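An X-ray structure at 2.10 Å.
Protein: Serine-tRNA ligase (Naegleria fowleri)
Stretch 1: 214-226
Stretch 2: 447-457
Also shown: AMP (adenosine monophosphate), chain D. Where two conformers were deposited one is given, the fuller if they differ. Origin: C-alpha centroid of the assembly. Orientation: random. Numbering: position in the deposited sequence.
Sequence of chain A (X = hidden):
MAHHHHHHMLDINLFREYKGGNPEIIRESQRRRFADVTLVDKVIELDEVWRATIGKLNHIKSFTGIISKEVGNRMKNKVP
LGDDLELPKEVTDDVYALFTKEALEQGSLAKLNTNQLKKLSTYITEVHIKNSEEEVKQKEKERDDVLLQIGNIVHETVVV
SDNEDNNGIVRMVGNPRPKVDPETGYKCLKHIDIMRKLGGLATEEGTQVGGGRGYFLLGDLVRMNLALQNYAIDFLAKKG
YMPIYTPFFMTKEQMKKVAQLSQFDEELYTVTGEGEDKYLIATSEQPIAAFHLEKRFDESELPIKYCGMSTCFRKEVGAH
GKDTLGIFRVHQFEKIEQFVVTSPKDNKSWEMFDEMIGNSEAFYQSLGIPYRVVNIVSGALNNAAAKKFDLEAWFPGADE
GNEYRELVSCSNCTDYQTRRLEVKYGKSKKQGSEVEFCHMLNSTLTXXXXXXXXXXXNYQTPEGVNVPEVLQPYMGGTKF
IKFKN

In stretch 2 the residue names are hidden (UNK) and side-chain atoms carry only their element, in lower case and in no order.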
ATOM      1  N   GLY A 214     -13.759  -7.503 -11.711  1.00 23.21           N
ATOM      2  CA  GLY A 214     -13.299  -8.321 -12.835  1.00 22.78           C
ATOM      3  C   GLY A 214     -14.422  -8.657 -13.803  1.00 24.99           C
ATOM      4  O   GLY A 214     -15.580  -8.839 -13.419  1.00 22.59           O
ATOM      5  N   TYR A 215     -14.077  -8.766 -15.092  1.00 19.03           N
ATOM      6  CA  TYR A 215     -15.094  -9.052 -16.098  1.00 19.29           C
ATOM      7  C   TYR A 215     -14.497  -9.861 -17.240  1.00 23.67           C
ATOM      8  O   TYR A 215     -13.311  -9.739 -17.553  1.00 22.22           O
ATOM      9  CB  TYR A 215     -15.732  -7.752 -16.661  1.00 18.96           C
ATOM     10  CG  TYR A 215     -14.752  -6.849 -17.415  1.00 24.53           C
ATOM     11  CD1 TYR A 215     -13.887  -5.994 -16.722  1.00 23.37           C
ATOM     12  CD2 TYR A 215     -14.713  -6.831 -18.815  1.00 20.55           C
ATOM     13  CE1 TYR A 215     -12.987  -5.156 -17.405  1.00 20.09           C
ATOM     14  CE2 TYR A 215     -13.828  -5.982 -19.515  1.00 18.29           C
ATOM     15  CZ  TYR A 215     -12.969  -5.163 -18.796  1.00 22.91           C
ATOM     16  OH  TYR A 215     -12.089  -4.341 -19.450  1.00 20.61           O
ATOM     17  N   PHE A 216     -15.334 -10.700 -17.854  1.00 22.46           N
ATOM     18  CA  PHE A 216     -15.098 -11.205 -19.206  1.00 20.87           C
ATOM     19  C   PHE A 216     -16.054 -10.504 -20.158  1.00 24.58           C
ATOM     20  O   PHE A 216     -17.229 -10.321 -19.832  1.00 24.04           O
ATOM     21  CB  PHE A 216     -15.356 -12.715 -19.347  1.00 21.37           C
ATOM     22  CG  PHE A 216     -14.401 -13.607 -18.590  1.00 25.65           C
ATOM     23  CD1 PHE A 216     -13.430 -14.351 -19.271  1.00 22.45           C
ATOM     24  CD2 PHE A 216     -14.530 -13.772 -17.224  1.00 21.31           C
ATOM     25  CE1 PHE A 216     -12.569 -15.226 -18.572  1.00 23.05           C
ATOM     26  CE2 PHE A 216     -13.663 -14.639 -16.499  1.00 21.61           C
ATOM     27  CZ  PHE A 216     -12.694 -15.372 -17.177  1.00 21.89           C
ATOM     28  N   LEU A 217     -15.549 -10.123 -21.330  1.00 22.30           N
ATOM     29  CA  LEU A 217     -16.368  -9.617 -22.424  0.55 21.98           C
ATOM     30  C   LEU A 217     -16.460 -10.705 -23.490  1.00 24.22           C
ATOM     31  O   LEU A 217     -15.471 -11.397 -23.766  1.00 25.96           O
ATOM     32  CB  LEU A 217     -15.770  -8.324 -23.005  0.55 24.22           C
ATOM     33  CG  LEU A 217     -16.709  -7.256 -23.581  0.55 27.51           C
ATOM     34  CD1 LEU A 217     -17.565  -6.640 -22.477  0.55 31.58           C
ATOM     35  CD2 LEU A 217     -15.933  -6.165 -24.331  0.55 23.98           C
ATOM     36  N   LEU A 218     -17.663 -10.890 -24.069  1.00 28.35           N
ATOM     37  CA  LEU A 218     -17.891 -11.969 -25.040  1.00 31.03           C
ATOM     38  C   LEU A 218     -18.552 -11.489 -26.335  1.00 34.11           C
ATOM     39  O   LEU A 218     -19.389 -10.583 -26.334  1.00 28.97           O
ATOM     40  CB  LEU A 218     -18.779 -13.095 -24.460  1.00 30.87           C
ATOM     41  CG  LEU A 218     -18.222 -13.880 -23.255  1.00 31.82           C
ATOM     42  CD1 LEU A 218     -18.554 -13.147 -21.980  1.00 31.52           C
ATOM     43  CD2 LEU A 218     -18.745 -15.306 -23.208  1.00 37.34           C
ATOM     44  N   GLY A 219     -18.209 -12.160 -27.438  1.00 28.36           N
ATOM     45  CA  GLY A 219     -18.981 -12.026 -28.669  1.00 27.56           C
ATOM     46  C   GLY A 219     -18.809 -10.683 -29.353  1.00 27.97           C
ATOM     47  O   GLY A 219     -17.699 -10.147 -29.464  1.00 26.60           O
ATOM     48  N   ASP A 220     -19.924 -10.132 -29.841  1.00 28.05           N
ATOM     49  CA  ASP A 220     -19.832  -8.932 -30.675  1.00 31.72           C
ATOM     50  C   ASP A 220     -19.265  -7.738 -29.897  1.00 34.03           C
ATOM     51  O   ASP A 220     -18.614  -6.864 -30.485  1.00 30.98           O
ATOM     52  CB  ASP A 220     -21.208  -8.597 -31.256  1.00 32.68           C
ATOM     53  CG  ASP A 220     -21.680  -9.621 -32.296  1.00 40.11           C
ATOM     54  OD1 ASP A 220     -20.859 -10.372 -32.862  1.00 41.43           O
ATOM     55  OD2 ASP A 220     -22.890  -9.681 -32.548  1.00 42.74           O
ATOM     56  N   LEU A 221     -19.467  -7.694 -28.576  1.00 27.48           N
ATOM     57  CA  LEU A 221     -18.903  -6.601 -27.784  1.00 29.32           C
ATOM     58  C   LEU A 221     -17.378  -6.611 -27.831  1.00 30.96           C
ATOM     59  O   LEU A 221     -16.742  -5.548 -27.859  1.00 28.79           O
ATOM     60  CB  LEU A 221     -19.392  -6.701 -26.339  1.00 30.93           C
ATOM     61  CG  LEU A 221     -20.856  -6.308 -26.091  1.00 32.21           C
ATOM     62  CD1 LEU A 221     -21.155  -6.384 -24.587  1.00 27.99           C
ATOM     63  CD2 LEU A 221     -21.180  -4.924 -26.663  1.00 31.65           C
ATOM     64  N   VAL A 222     -16.773  -7.802 -27.831  1.00 25.41           N
ATOM     65  CA  VAL A 222     -15.327  -7.907 -28.042  1.00 33.08           C
ATOM     66  C   VAL A 222     -14.947  -7.335 -29.408  1.00 33.13           C
ATOM     67  O   VAL A 222     -13.981  -6.565 -29.542  1.00 28.42           O
ATOM     68  CB  VAL A 222     -14.869  -9.372 -27.910  1.00 33.96           C
ATOM     69  CG1 VAL A 222     -13.374  -9.508 -28.237  1.00 31.85           C
ATOM     70  CG2 VAL A 222     -15.176  -9.926 -26.511  1.00 23.80           C
ATOM     71  N   ARG A 223     -15.682  -7.726 -30.450  1.00 25.73           N
ATOM     72  CA  ARG A 223     -15.356  -7.215 -31.786  1.00 34.28           C
ATOM     73  C   ARG A 223     -15.534  -5.701 -31.849  1.00 30.99           C
ATOM     74  O   ARG A 223     -14.758  -5.006 -32.510  1.00 33.29           O
ATOM     75  CB  ARG A 223     -16.195  -7.914 -32.862  1.00 30.78           C
ATOM     76  CG  ARG A 223     -15.923  -9.411 -32.966  1.00 31.89           C
ATOM     77  CD  ARG A 223     -16.466  -9.999 -34.262  1.00 34.23           C
ATOM     78  NE  ARG A 223     -17.905  -9.794 -34.398  1.00 37.10           N
ATOM     79  CZ  ARG A 223     -18.484  -9.092 -35.369  1.00 42.65           C
ATOM     80  NH1 ARG A 223     -17.751  -8.527 -36.330  1.00 34.61           N
ATOM     81  NH2 ARG A 223     -19.807  -8.968 -35.391  1.00 46.08           N
ATOM     82  N   MET A 224     -16.528  -5.162 -31.137  1.00 32.64           N
ATOM     83  CA  MET A 224     -16.674  -3.707 -31.095  1.00 32.75           C
ATOM     84  C   MET A 224     -15.556  -3.050 -30.285  1.00 32.24           C
ATOM     85  O   MET A 224     -15.166  -1.912 -30.570  1.00 29.65           O
ATOM     86  CB  MET A 224     -18.037  -3.321 -30.524  1.00 29.49           C
ATOM     87  CG  MET A 224     -18.344  -1.842 -30.709  1.00 46.48           C
ATOM     88  SD  MET A 224     -19.995  -1.334 -30.191  1.00 43.44           S
ATOM     89  CE  MET A 224     -20.989  -1.992 -31.508  1.00 35.37           C
ATOM     90  N   ASN A 225     -15.074  -3.725 -29.247  1.00 27.80           N
ATOM     91  CA  ASN A 225     -13.947  -3.209 -28.475  1.00 28.61           C
ATOM     92  C   ASN A 225     -12.746  -3.008 -29.377  1.00 33.27           C
ATOM     93  O   ASN A 225     -12.111  -1.942 -29.370  1.00 36.26           O
ATOM     94  CB  ASN A 225     -13.606  -4.182 -27.336  1.00 29.53           C
ATOM     95  CG  ASN A 225     -12.927  -3.500 -26.141  1.00 47.88           C
ATOM     96  OD1 ASN A 225     -13.133  -2.320 -25.887  1.00 59.31           O
ATOM     97  ND2 ASN A 225     -12.106  -4.250 -25.415  1.00 47.45           N
ATOM     98  N   LEU A 226     -12.434  -4.029 -30.183  1.00 31.99           N
ATOM     99  CA  LEU A 226     -11.349  -3.917 -31.149  1.00 38.63           C
ATOM    100  C   LEU A 226     -11.637  -2.861 -32.200  1.00 32.88           C
ATOM    101  O   LEU A 226     -10.728  -2.136 -32.611  1.00 32.34           O
ATOM    102  CB  LEU A 226     -11.094  -5.253 -31.841  1.00 39.85           C
ATOM    103  CG  LEU A 226     -10.036  -6.174 -31.266  1.00 56.86           C
ATOM    104  CD1 LEU A 226      -9.836  -7.297 -32.245  1.00 59.95           C
ATOM    105  CD2 LEU A 226      -8.747  -5.383 -31.115  1.00 56.90           C
ATOM    106  N   UNK A 447     -11.235   5.596 -23.992  1.00 21.28           N
ATOM    107  CA  UNK A 447     -11.102   4.452 -23.106  1.00 24.30           C
ATOM    108  C   UNK A 447     -12.273   3.520 -23.412  1.00 23.80           C
ATOM    109  O   UNK A 447     -13.433   3.912 -23.249  1.00 20.02           O
ATOM    110  c   UNK A 447     -11.105   4.909 -21.645  1.00 20.24           C
ATOM    111  N   UNK A 448     -11.979   2.310 -23.898  1.00 19.31           N
ATOM    112  CA  UNK A 448     -13.008   1.640 -24.688  1.00 21.90           C
ATOM    113  C   UNK A 448     -14.115   1.011 -23.843  1.00 22.07           C
ATOM    114  O   UNK A 448     -15.264   1.005 -24.286  1.00 26.35           O
ATOM    115  o   UNK A 448     -11.658  -0.382 -24.888  1.00 23.54           O
ATOM    116  c   UNK A 448     -12.378   0.608 -25.640  1.00 22.46           C
ATOM    117  c   UNK A 448     -11.425   1.308 -26.633  1.00 23.14           C
ATOM    118  N   UNK A 449     -13.832   0.504 -22.632  1.00 24.11           N
ATOM    119  CA  UNK A 449     -14.919  -0.118 -21.864  1.00 21.56           C
ATOM    120  C   UNK A 449     -15.991   0.905 -21.482  1.00 23.05           C
ATOM    121  O   UNK A 449     -17.193   0.630 -21.609  1.00 22.62           O
ATOM    122  c   UNK A 449     -14.367  -0.857 -20.633  1.00 17.81           C
ATOM    123  o   UNK A 449     -14.070  -0.009 -19.525  1.00 21.06           O
ATOM    124  N   UNK A 450     -15.584   2.110 -21.065  1.00 20.41           N
ATOM    125  CA  UNK A 450     -16.569   3.147 -20.752  1.00 20.21           C
ATOM    126  C   UNK A 450     -17.223   3.716 -22.018  1.00 22.67           C
ATOM    127  O   UNK A 450     -18.401   4.096 -21.991  1.00 21.07           O
ATOM    128  c   UNK A 450     -15.211   6.365 -16.209  1.00 22.41           C
ATOM    129  c   UNK A 450     -16.916   5.312 -19.367  1.00 24.80           C
ATOM    130  c   UNK A 450     -15.925   4.266 -19.925  1.00 21.11           C
ATOM    131  n   UNK A 450     -14.776   5.706 -15.136  1.00 20.87           N
ATOM    132  n   UNK A 450     -15.189   7.703 -16.237  1.00 21.83           N
ATOM    133  c   UNK A 450     -16.233   6.326 -18.454  1.00 23.56           C
ATOM    134  n   UNK A 450     -15.708   5.692 -17.241  1.00 21.20           N
ATOM    135  N   UNK A 451     -16.471   3.842 -23.121  1.00 23.29           N
ATOM    136  CA  UNK A 451     -17.090   4.266 -24.379  1.00 21.74           C
ATOM    137  C   UNK A 451     -18.096   3.224 -24.872  1.00 22.67           C
ATOM    138  O   UNK A 451     -19.162   3.585 -25.385  1.00 24.20           O
ATOM    139  o   UNK A 451     -15.201   5.666 -25.005  1.00 26.30           O
ATOM    140  c   UNK A 451     -16.012   4.565 -25.438  1.00 24.21           C
ATOM    141  c   UNK A 451     -16.616   4.924 -26.803  1.00 20.73           C
ATOM    142  N   UNK A 452     -17.803   1.925 -24.680  1.00 20.62           N
ATOM    143  CA  UNK A 452     -18.777   0.876 -25.015  1.00 23.98           C
ATOM    144  C   UNK A 452     -20.051   0.999 -24.182  1.00 19.48           C
ATOM    145  O   UNK A 452     -21.153   0.806 -24.702  1.00 25.33           O
ATOM    146  c   UNK A 452     -18.190  -0.530 -24.813  1.00 21.18           C
ATOM    147  c   UNK A 452     -17.676  -1.209 -27.227  1.00 22.22           C
ATOM    148  c   UNK A 452     -16.752  -2.528 -25.263  1.00 28.52           C
ATOM    149  c   UNK A 452     -17.152  -1.137 -25.771  1.00 32.52           C
ATOM    150  N   UNK A 453     -19.922   1.287 -22.881  1.00 19.72           N
ATOM    151  CA  UNK A 453     -21.111   1.571 -22.068  1.00 19.78           C
ATOM    152  C   UNK A 453     -21.947   2.702 -22.669  1.00 23.85           C
ATOM    153  O   UNK A 453     -23.182   2.639 -22.691  1.00 23.96           O
ATOM    154  s   UNK A 453     -19.938   0.591 -19.733  1.00 24.87           S
ATOM    155  c   UNK A 453     -20.694   1.950 -20.651  1.00 23.19           C
ATOM    156  N   UNK A 454     -21.286   3.781 -23.084  1.00 20.81           N
ATOM    157  CA  UNK A 454     -21.996   4.928 -23.637  1.00 23.12           C
ATOM    158  C   UNK A 454     -22.635   4.589 -24.976  1.00 21.72           C
ATOM    159  O   UNK A 454     -23.759   5.015 -25.262  1.00 23.88           O
ATOM    160  c   UNK A 454     -21.031   6.103 -23.776  1.00 26.18           C
ATOM    161  s   UNK A 454     -21.833   7.675 -24.154  1.00 27.04           S
ATOM    162  N   UNK A 455     -21.928   3.835 -25.822  1.00 23.56           N
ATOM    163  CA  UNK A 455     -22.489   3.458 -27.117  1.00 22.82           C
ATOM    164  C   UNK A 455     -23.740   2.610 -26.932  1.00 23.51           C
ATOM    165  O   UNK A 455     -24.780   2.877 -27.539  1.00 26.18           O
ATOM    166  c   UNK A 455     -19.210   3.010 -29.185  1.00 25.91           C
ATOM    167  c   UNK A 455     -20.359   3.698 -28.448  1.00 28.06           C
ATOM    168  c   UNK A 455     -21.441   2.724 -27.970  1.00 27.39           C
ATOM    169  c   UNK A 455     -22.117   1.998 -29.159  1.00 25.80           C
ATOM    170  N   UNK A 456     -23.666   1.577 -26.083  1.00 21.83           N
ATOM    171  CA  UNK A 456     -24.804   0.660 -26.042  1.00 24.46           C
ATOM    172  C   UNK A 456     -26.041   1.361 -25.483  1.00 25.22           C
ATOM    173  O   UNK A 456     -27.165   1.046 -25.893  1.00 25.17           O
ATOM    174  c   UNK A 456     -24.236  -0.394 -23.781  1.00 21.00           C
ATOM    175  c   UNK A 456     -24.459  -0.639 -25.269  1.00 28.26           C
ATOM    176  c   UNK A 456     -23.258  -1.374 -25.925  1.00 21.37           C
ATOM    177  N   UNK A 457     -25.869   2.337 -24.571  1.00 21.77           N
ATOM    178  CA  UNK A 457     -27.025   3.082 -24.068  1.00 24.25           C
ATOM    179  C   UNK A 457     -27.613   4.010 -25.125  1.00 28.07           C
ATOM    180  O   UNK A 457     -28.838   4.124 -25.246  1.00 26.72           O
ATOM    181  c   UNK A 457     -26.481   3.019 -21.565  1.00 21.31           C
ATOM    182  o   UNK A 457     -26.096   3.259 -19.238  1.00 23.00           O
ATOM    183  c   UNK A 457     -26.435   3.843 -20.283  1.00 29.68           C
ATOM    184  o   UNK A 457     -26.716   5.070 -20.318  1.00 23.85           O
ATOM    185  c   UNK A 457     -26.660   3.886 -22.821  1.00 24.16           C
TER
HETATM  186  P   AMP D 500      -7.982   9.978 -16.248  1.00 36.30           P
HETATM  187  O1P AMP D 500      -8.349   9.727 -14.785  1.00 43.66           O
HETATM  188  O2P AMP D 500      -6.643   9.580 -16.730  1.00 41.20           O
HETATM  189  O3P AMP D 500      -8.316  11.425 -16.582  1.00 34.14           O
HETATM  190  O5' AMP D 500      -9.019   9.108 -17.089  1.00 29.03           O
HETATM  191  C5' AMP D 500      -9.086   9.199 -18.505  1.00 24.88           C
HETATM  192  C4' AMP D 500     -10.292   8.452 -19.032  1.00 22.86           C
HETATM  193  O4' AMP D 500     -10.099   7.024 -18.862  1.00 23.19           O
HETATM  194  C3' AMP D 500     -11.595   8.739 -18.317  1.00 22.85           C
HETATM  195  O3' AMP D 500     -12.227   9.915 -18.789  1.00 29.09           O
HETATM  196  C2' AMP D 500     -12.404   7.478 -18.560  1.00 24.98           C
HETATM  197  O2' AMP D 500     -12.964   7.503 -19.862  1.00 28.62           O
HETATM  198  C1' AMP D 500     -11.319   6.406 -18.520  1.00 24.43           C
HETATM  199  N9  AMP D 500     -11.175   5.772 -17.186  1.00 23.69           N
HETATM  200  C8  AMP D 500     -10.530   6.303 -16.099  1.00 26.82           C
HETATM  201  N7  AMP D 500     -10.544   5.528 -15.038  1.00 27.78           N
HETATM  202  C5  AMP D 500     -11.244   4.407 -15.457  1.00 22.90           C
HETATM  203  C6  AMP D 500     -11.606   3.213 -14.802  1.00 21.97           C
HETATM  204  N6  AMP D 500     -11.255   2.911 -13.540  1.00 17.58           N
HETATM  205  N1  AMP D 500     -12.335   2.313 -15.495  1.00 18.37           N
HETATM  206  C2  AMP D 500     -12.649   2.582 -16.769  1.00 22.22           C
HETATM  207  N3  AMP D 500     -12.342   3.657 -17.500  1.00 20.13           N
HETATM  208  C4  AMP D 500     -11.643   4.545 -16.782  1.00 23.44           C

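Position 447 carries a single side-chain carbon, beyond the reach of stretch 1 but 3.5 Å, through its CB, from C1' of AMP. One carbon means alanine, A447, small enough to sit against the ribose; it occupies the N-cap position of the helix that follows.

At 448 a branched side chain has one oxygen and one carbon on its first carbon, and that oxygen lies 2.6 Å from N225 OD1. This is threonine. T448 OG1 donates a hydrogen bond to that amide oxygen, and its CA-to-CB bond points toward stretch 1.

Position 449 has one carbon and then one oxygen; its CB lies 4.3 Å from Y215 OH, a loose contact. This is serine, S449, small, with a hydroxyl satisfied by a hydrogen bond elsewhere in the structure although buried.

Three carbons, a nitrogen, and a carbon carrying two more nitrogens, none touching stretch 1, mark 450 as arginine. The chain of R450, t at chi1 and chi2 and m at chi3, brings the guanidinium to AMP, whose C2' lies over one face, with NH1 to C2' at 3.6 Å.

At 451 a carbon again carries one oxygen and one carbon, out of reach of stretch 1: a second threonine, T451. Its hydroxyl suits a buried helix, OG1 lying 3.0 Å from A447 O, one turn back.

Position 452 shows four carbons forked at the second; one end carbon lies 3.8 Å from L217 CD2 and the other 3.6 Å from M224 CG. This is leucine. L452 points toward stretch 1 and has the largest covered area of either stretch; the fork lets one side chain meet both neighbors.

Position 453 has one carbon and then sulfur, out of reach of stretch 1: cysteine, C453, whose small, weakly polar thiol can be buried at little cost.

Position 454 repeats that pattern, also out of reach; C454 is likewise a buried cysteine.

At 455 four carbons fork at the first, one arm two carbons long, and the one-carbon arm lies 4.1 Å from M224 SD. This is isoleucine, I455, apolar like its partner.

At 456 one carbon carries two others, one 4.2 Å from L221 CD2: valine. L221 starts out sideways but its end comes nearer, meeting branched V456.

Position 457 has three carbons, the third carrying two oxygens, out of reach of stretch 1. This is glutamate; a buried carboxylate needs hydrogen bonds, and both oxygens of E457 have them elsewhere in the structure.

The contact thus joins one short polar link to an apolar patch. The helix axes approach to 10.2 Å at 117°, and T448 anchors N225 where the backbones come nearest. One turn on, L452 fills the center, while I455 and V456 extend the packing along M224 and L221.

Stretch 2, residues 447-457: ATSRTLCCIVE
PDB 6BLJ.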